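Local coordinates for 24-sterol C-methyltransferase (PDB 6F5Z), which is probably an S-adenosylmethionine-dependent methyltransferase, bound here to the activator protein Trm112 and holding the reaction product S-adenosyl-L-homocysteine, at residues G46-D58 with V75-F89. Numbering follows the deposited sequence.
With SAH (S-adenosyl-L-homocysteine), chain G.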
loop_
_atom_site.group_PDB
_atom_site.type_symbol
_atom_site.label_atom_id
_atom_site.label_comp_id
_atom_site.label_asym_id
_atom_site.label_seq_id
_atom_site.Cartn_x
_atom_site.Cartn_y
_atom_site.Cartn_z
ATOM N N GLY B 46 -14.850 -14.652 1.619
ATOM C CA GLY B 46 -15.139 -15.367 0.374
ATOM C C GLY B 46 -13.950 -16.215 -0.000
ATOM O O GLY B 46 -13.443 -16.179 -1.118
ATOM N N THR B 47 -13.531 -17.044 0.947
ATOM C CA THR B 47 -12.277 -17.783 0.889
ATOM C C THR B 47 -12.133 -18.752 -0.295
ATOM O O THR B 47 -11.013 -19.012 -0.719
ATOM C CB THR B 47 -12.053 -18.482 2.219
ATOM O OG1 THR B 47 -10.681 -18.866 2.351
ATOM C CG2 THR B 47 -12.993 -19.654 2.455
ATOM N N GLY B 48 -13.259 -19.275 -0.818
ATOM C CA GLY B 48 -13.146 -20.224 -1.919
ATOM C C GLY B 48 -12.359 -21.438 -1.455
ATOM O O GLY B 48 -12.714 -21.991 -0.417
ATOM N N SER B 49 -11.272 -21.808 -2.147
ATOM C CA SER B 49 -10.475 -22.990 -1.746
ATOM C C SER B 49 -9.631 -22.742 -0.478
ATOM O O SER B 49 -8.980 -23.672 -0.008
ATOM C CB SER B 49 -9.518 -23.421 -2.857
ATOM O OG SER B 49 -8.425 -22.518 -2.908
ATOM N N GLY B 50 -9.593 -21.496 0.011
ATOM C CA GLY B 50 -8.798 -21.142 1.188
ATOM C C GLY B 50 -7.330 -20.866 0.887
ATOM O O GLY B 50 -6.545 -20.674 1.825
ATOM N N TYR B 51 -6.936 -20.785 -0.395
ATOM C CA TYR B 51 -5.529 -20.669 -0.744
ATOM C C TYR B 51 -4.835 -19.438 -0.176
ATOM O O TYR B 51 -3.628 -19.468 0.056
ATOM C CB TYR B 51 -5.325 -20.759 -2.267
ATOM C CG TYR B 51 -5.809 -19.529 -3.013
ATOM C CD1 TYR B 51 -4.987 -18.409 -3.160
ATOM C CD2 TYR B 51 -7.108 -19.458 -3.522
ATOM C CE1 TYR B 51 -5.425 -17.269 -3.837
ATOM C CE2 TYR B 51 -7.566 -18.311 -4.176
ATOM C CZ TYR B 51 -6.721 -17.214 -4.317
ATOM O OH TYR B 51 -7.181 -16.053 -4.908
ATOM N N ALA B 52 -5.584 -18.326 -0.025
ATOM C CA ALA B 52 -4.936 -17.104 0.442
ATOM C C ALA B 52 -4.449 -17.263 1.866
ATOM O O ALA B 52 -3.363 -16.783 2.190
ATOM C CB ALA B 52 -5.917 -15.955 0.362
ATOM N N LEU B 53 -5.234 -17.922 2.730
ATOM C CA LEU B 53 -4.802 -18.151 4.100
ATOM C C LEU B 53 -3.599 -19.071 4.141
ATOM O O LEU B 53 -2.674 -18.857 4.913
ATOM C CB LEU B 53 -5.915 -18.727 4.975
ATOM C CG LEU B 53 -7.095 -17.800 5.208
ATOM C CD1 LEU B 53 -8.177 -18.524 5.983
ATOM C CD2 LEU B 53 -6.649 -16.532 5.996
ATOM N N ARG B 54 -3.621 -20.143 3.325
ATOM C CA ARG B 54 -2.467 -21.048 3.312
ATOM C C ARG B 54 -1.216 -20.329 2.814
ATOM O O ARG B 54 -0.144 -20.534 3.379
ATOM C CB ARG B 54 -2.746 -22.289 2.462
ATOM C CG ARG B 54 -3.772 -23.194 3.122
ATOM C CD ARG B 54 -3.995 -24.549 2.401
ATOM N NE ARG B 54 -4.479 -24.380 1.020
ATOM C CZ ARG B 54 -5.761 -24.236 0.700
ATOM N NH1 ARG B 54 -6.701 -24.268 1.645
ATOM N NH2 ARG B 54 -6.118 -24.098 -0.568
ATOM N N ALA B 55 -1.335 -19.458 1.788
ATOM C CA ALA B 55 -0.212 -18.688 1.271
ATOM C C ALA B 55 0.293 -17.708 2.322
ATOM O O ALA B 55 1.513 -17.577 2.499
ATOM C CB ALA B 55 -0.612 -17.925 0.010
ATOM N N LEU B 56 -0.626 -17.055 3.065
ATOM C CA LEU B 56 -0.164 -16.128 4.103
ATOM C C LEU B 56 0.535 -16.841 5.241
ATOM O O LEU B 56 1.479 -16.290 5.824
ATOM C CB LEU B 56 -1.319 -15.285 4.617
ATOM C CG LEU B 56 -1.815 -14.205 3.638
ATOM C CD1 LEU B 56 -3.117 -13.576 4.136
ATOM C CD2 LEU B 56 -0.726 -13.145 3.356
ATOM N N ARG B 57 0.064 -18.043 5.599
ATOM C CA ARG B 57 0.750 -18.791 6.677
ATOM C C ARG B 57 2.126 -19.274 6.222
ATOM O O ARG B 57 3.117 -19.076 6.932
ATOM C CB ARG B 57 -0.114 -19.968 7.105
ATOM C CG ARG B 57 0.460 -20.740 8.279
ATOM C CD ARG B 57 -0.608 -21.663 8.835
ATOM N NE ARG B 57 -0.067 -22.510 9.904
ATOM C CZ ARG B 57 0.526 -23.681 9.685
ATOM N NH1 ARG B 57 0.624 -24.164 8.448
ATOM N NH2 ARG B 57 1.010 -24.387 10.701
ATOM N N ASP B 58 2.201 -19.788 5.010
ATOM C CA ASP B 58 3.465 -20.285 4.458
ATOM C C ASP B 58 4.510 -19.215 4.188
ATOM O O ASP B 58 5.718 -19.490 4.319
ATOM C CB ASP B 58 3.197 -21.090 3.172
ATOM C CG ASP B 58 2.307 -22.315 3.372
ATOM O OD1 ASP B 58 2.201 -22.804 4.536
ATOM O OD2 ASP B 58 1.665 -22.756 2.378
ATOM N N VAL B 75 -16.434 -24.152 1.977
ATOM C CA VAL B 75 -15.568 -24.220 3.163
ATOM C C VAL B 75 -15.256 -25.664 3.571
ATOM O O VAL B 75 -14.177 -25.890 4.100
ATOM C CB VAL B 75 -15.995 -23.368 4.357
ATOM C CG1 VAL B 75 -15.590 -21.907 4.145
ATOM C CG2 VAL B 75 -17.487 -23.510 4.638
ATOM N N GLN B 76 -16.141 -26.644 3.234
ATOM C CA GLN B 76 -15.811 -28.062 3.459
ATOM C C GLN B 76 -14.585 -28.387 2.615
ATOM O O GLN B 76 -13.629 -28.980 3.125
ATOM C CB GLN B 76 -16.988 -28.969 3.036
ATOM C CG GLN B 76 -18.123 -29.031 4.055
ATOM C CD GLN B 76 -19.384 -29.630 3.472
ATOM O OE1 GLN B 76 -19.354 -30.557 2.649
ATOM N NE2 GLN B 76 -20.529 -29.112 3.891
ATOM N N ASN B 77 -14.575 -27.937 1.334
ATOM C CA ASN B 77 -13.430 -28.135 0.475
ATOM C C ASN B 77 -12.168 -27.452 1.007
ATOM O O ASN B 77 -11.113 -28.082 1.084
ATOM C CB ASN B 77 -13.740 -27.662 -0.934
ATOM C CG ASN B 77 -14.757 -28.513 -1.651
ATOM O OD1 ASN B 77 -15.283 -29.499 -1.128
ATOM N ND2 ASN B 77 -15.029 -28.145 -2.870
ATOM N N ALA B 78 -12.286 -26.150 1.362
ATOM C CA ALA B 78 -11.146 -25.387 1.875
ATOM C C ALA B 78 -10.498 -26.082 3.073
ATOM O O ALA B 78 -9.274 -26.198 3.110
ATOM C CB ALA B 78 -11.590 -23.984 2.245
ATOM N N ARG B 79 -11.308 -26.596 3.988
ATOM C CA ARG B 79 -10.806 -27.324 5.170
ATOM C C ARG B 79 -10.066 -28.608 4.734
ATOM O O ARG B 79 -8.957 -28.873 5.204
ATOM C CB ARG B 79 -11.964 -27.633 6.113
ATOM C CG ARG B 79 -11.521 -28.354 7.387
ATOM C CD ARG B 79 -12.641 -28.448 8.405
ATOM N NE ARG B 79 -12.189 -29.082 9.648
ATOM C CZ ARG B 79 -12.135 -30.398 9.857
ATOM N NH1 ARG B 79 -12.493 -31.246 8.899
ATOM N NH2 ARG B 79 -11.710 -30.875 11.021
ATOM N N ALA B 80 -10.641 -29.353 3.768
ATOM C CA ALA B 80 -10.000 -30.570 3.244
ATOM C C ALA B 80 -8.629 -30.288 2.616
ATOM O O ALA B 80 -7.746 -31.132 2.686
ATOM C CB ALA B 80 -10.918 -31.223 2.218
ATOM N N TYR B 81 -8.401 -29.060 2.084
ATOM C CA TYR B 81 -7.135 -28.705 1.455
ATOM C C TYR B 81 -6.130 -28.149 2.438
ATOM O O TYR B 81 -5.018 -27.803 2.031
ATOM C CB TYR B 81 -7.344 -27.642 0.361
ATOM C CG TYR B 81 -8.408 -27.950 -0.673
ATOM C CD1 TYR B 81 -8.542 -29.231 -1.211
ATOM C CD2 TYR B 81 -9.215 -26.940 -1.187
ATOM C CE1 TYR B 81 -9.500 -29.505 -2.185
ATOM C CE2 TYR B 81 -10.168 -27.200 -2.162
ATOM C CZ TYR B 81 -10.308 -28.486 -2.658
ATOM O OH TYR B 81 -11.255 -28.748 -3.604
ATOM N N THR B 82 -6.522 -28.027 3.707
ATOM C CA THR B 82 -5.662 -27.357 4.690
ATOM C C THR B 82 -5.032 -28.348 5.668
ATOM O O THR B 82 -5.744 -29.150 6.240
ATOM C CB THR B 82 -6.489 -26.225 5.356
ATOM O OG1 THR B 82 -7.059 -25.372 4.331
ATOM C CG2 THR B 82 -5.660 -25.396 6.312
ATOM N N ASP B 83 -3.705 -28.271 5.871
ATOM C CA ASP B 83 -2.975 -29.206 6.742
ATOM C C ASP B 83 -2.614 -28.622 8.124
ATOM O O ASP B 83 -1.604 -29.013 8.715
ATOM C CB ASP B 83 -1.734 -29.758 6.023
ATOM C CG ASP B 83 -2.025 -30.574 4.767
ATOM O OD1 ASP B 83 -3.112 -31.204 4.698
ATOM O OD2 ASP B 83 -1.170 -30.577 3.848
ATOM N N THR B 84 -3.470 -27.730 8.665
ATOM C CA THR B 84 -3.271 -27.133 9.987
ATOM C C THR B 84 -4.606 -26.736 10.572
ATOM O O THR B 84 -5.528 -26.390 9.825
ATOM C CB THR B 84 -2.345 -25.893 9.942
ATOM O OG1 THR B 84 -2.283 -25.295 11.256
ATOM C CG2 THR B 84 -2.833 -24.827 8.958
ATOM N N ASP B 85 -4.710 -26.770 11.901
ATOM C CA ASP B 85 -5.892 -26.294 12.585
ATOM C C ASP B 85 -5.770 -24.800 12.949
ATOM O O ASP B 85 -6.733 -24.232 13.460
ATOM C CB ASP B 85 -6.200 -27.166 13.796
ATOM C CG ASP B 85 -6.753 -28.523 13.394
ATOM O OD1 ASP B 85 -7.614 -28.571 12.480
ATOM O OD2 ASP B 85 -6.358 -29.531 14.016
ATOM N N ASP B 86 -4.600 -24.166 12.671
ATOM C CA ASP B 86 -4.427 -22.726 12.948
ATOM C C ASP B 86 -5.245 -21.882 11.937
ATOM O O ASP B 86 -5.527 -20.696 12.166
ATOM C CB ASP B 86 -2.943 -22.337 12.939
ATOM C CG ASP B 86 -2.133 -22.908 14.105
ATOM O OD1 ASP B 86 -2.628 -22.863 15.251
ATOM O OD2 ASP B 86 -0.975 -23.311 13.880
ATOM N N LEU B 87 -5.628 -22.519 10.816
ATOM C CA LEU B 87 -6.470 -21.893 9.792
ATOM C C LEU B 87 -7.798 -22.598 9.876
ATOM O O LEU B 87 -7.862 -23.822 9.729
ATOM C CB LEU B 87 -5.841 -22.011 8.382
ATOM C CG LEU B 87 -4.423 -21.472 8.212
ATOM C CD1 LEU B 87 -3.865 -21.750 6.795
ATOM C CD2 LEU B 87 -4.327 -19.974 8.562
ATOM N N SER B 88 -8.846 -21.848 10.139
ATOM C CA SER B 88 -10.180 -22.407 10.302
ATOM C C SER B 88 -11.109 -21.815 9.284
ATOM O O SER B 88 -10.789 -20.799 8.647
ATOM C CB SER B 88 -10.717 -22.087 11.689
ATOM O OG SER B 88 -10.860 -20.680 11.855
ATOM N N PHE B 89 -12.249 -22.490 9.096
ATOM C CA PHE B 89 -13.252 -22.124 8.105
ATOM C C PHE B 89 -14.631 -22.094 8.706
ATOM O O PHE B 89 -14.944 -22.838 9.648
ATOM C CB PHE B 89 -13.175 -23.090 6.901
ATOM C CG PHE B 89 -11.820 -23.008 6.237
ATOM C CD1 PHE B 89 -11.518 -21.959 5.365
ATOM C CD2 PHE B 89 -10.799 -23.897 6.581
ATOM C CE1 PHE B 89 -10.234 -21.826 4.817
ATOM C CE2 PHE B 89 -9.512 -23.765 6.032
ATOM C CZ PHE B 89 -9.241 -22.738 5.147
HETATM N N SAH G . -11.372 -15.845 -3.004
HETATM C CA SAH G . -11.516 -17.075 -3.828
HETATM C CB SAH G . -12.996 -17.372 -4.294
HETATM C CG SAH G . -13.557 -16.301 -5.224
HETATM S SD SAH G . -15.261 -16.725 -5.742
HETATM C C SAH G . -10.596 -17.049 -5.076
HETATM O O SAH G . -9.843 -15.987 -5.173
HETATM O OXT SAH G . -10.577 -17.954 -5.877
HETATM C "C5'" SAH G . -16.290 -15.810 -4.569
HETATM C "C4'" SAH G . -16.424 -16.490 -3.219
HETATM O "O4'" SAH G . -17.171 -15.601 -2.349
HETATM C "C3'" SAH G . -17.233 -17.789 -3.322
HETATM O "O3'" SAH G . -16.591 -18.886 -2.671
HETATM C "C2'" SAH G . -18.610 -17.399 -2.772
HETATM O "O2'" SAH G . -19.348 -18.459 -2.168
HETATM C "C1'" SAH G . -18.259 -16.301 -1.769
HETATM N N9 SAH G . -19.331 -15.334 -1.525
HETATM C C8 SAH G . -19.994 -14.578 -2.462
HETATM N N7 SAH G . -20.879 -13.754 -1.956
HETATM C C5 SAH G . -20.792 -13.977 -0.589
HETATM C C6 SAH G . -21.476 -13.418 0.514
HETATM N N6 SAH G . -22.448 -12.501 0.407
HETATM N N1 SAH G . -21.153 -13.869 1.752
HETATM C C2 SAH G . -20.227 -14.832 1.868
HETATM N N3 SAH G . -19.519 -15.432 0.907
HETATM C C4 SAH G . -19.844 -14.953 -0.311
#
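Val75 meets the glycine-rich loop of a Rossmann-like class I methyltransferase fold, its CG1 lying 3.8 Å from Thr47 CG2, a contact that illustrates how such a loop is backed by the next beta-alpha-beta unit (strand 64-69, helix 72-80, strand 87-91). The loop also serves the cofactor product: Gly46 O accepts from the SAH amino nitrogen, and Tyr51 OH donates to a SAH carboxylate oxygen. One helical turn on, Ala78 CA makes a CA-H...O contact with Ser49 O, 3.3 Å away; its CB sits against Gly48 O and Gly50, which has no side chain to intervene. Tyr81 turns a ring edge to Ser49 O, while its hydroxyl bonds to Asp16. Tyr81 CB lies over one face of the Arg54 guanidinium, Gly50 O and Tyr51 CA over the opposite face. That group grips Ser49 O end-on, NH1 on a lone pair in the carbonyl plane, NH2 56° above it; a bend at chi3 (-61°) helps bring it there. Thr82 OG1 accepts from Arg54 NH1 at 2.9 Å and itself donates to Ala78 O. Thr84 OG1 stands over one face of the guanidinium of Arg57, whose chain is extended from CG to NE, and accepts from Asp86 N in an ST turn. Asp86 OD2 adds a long salt bridge, 3.9 Å from Arg57 NH2. Leu87 opens strand 87-91, outermost in this chain's sheet, where Met1 of the neighbouring UPF0434 family subunit packs on Ser88; its CD1 lies against Leu53 O, Arg54 CA and CG, and Arg57 CD (3.8 Å). Phe89 receives Ala78 CB over one ring face and Leu53 CD1 at CE1; Thr47 OG1, hydrogen-bonded to Asp44, lies at the ring edge, 3.9 Å from Phe89 CE1.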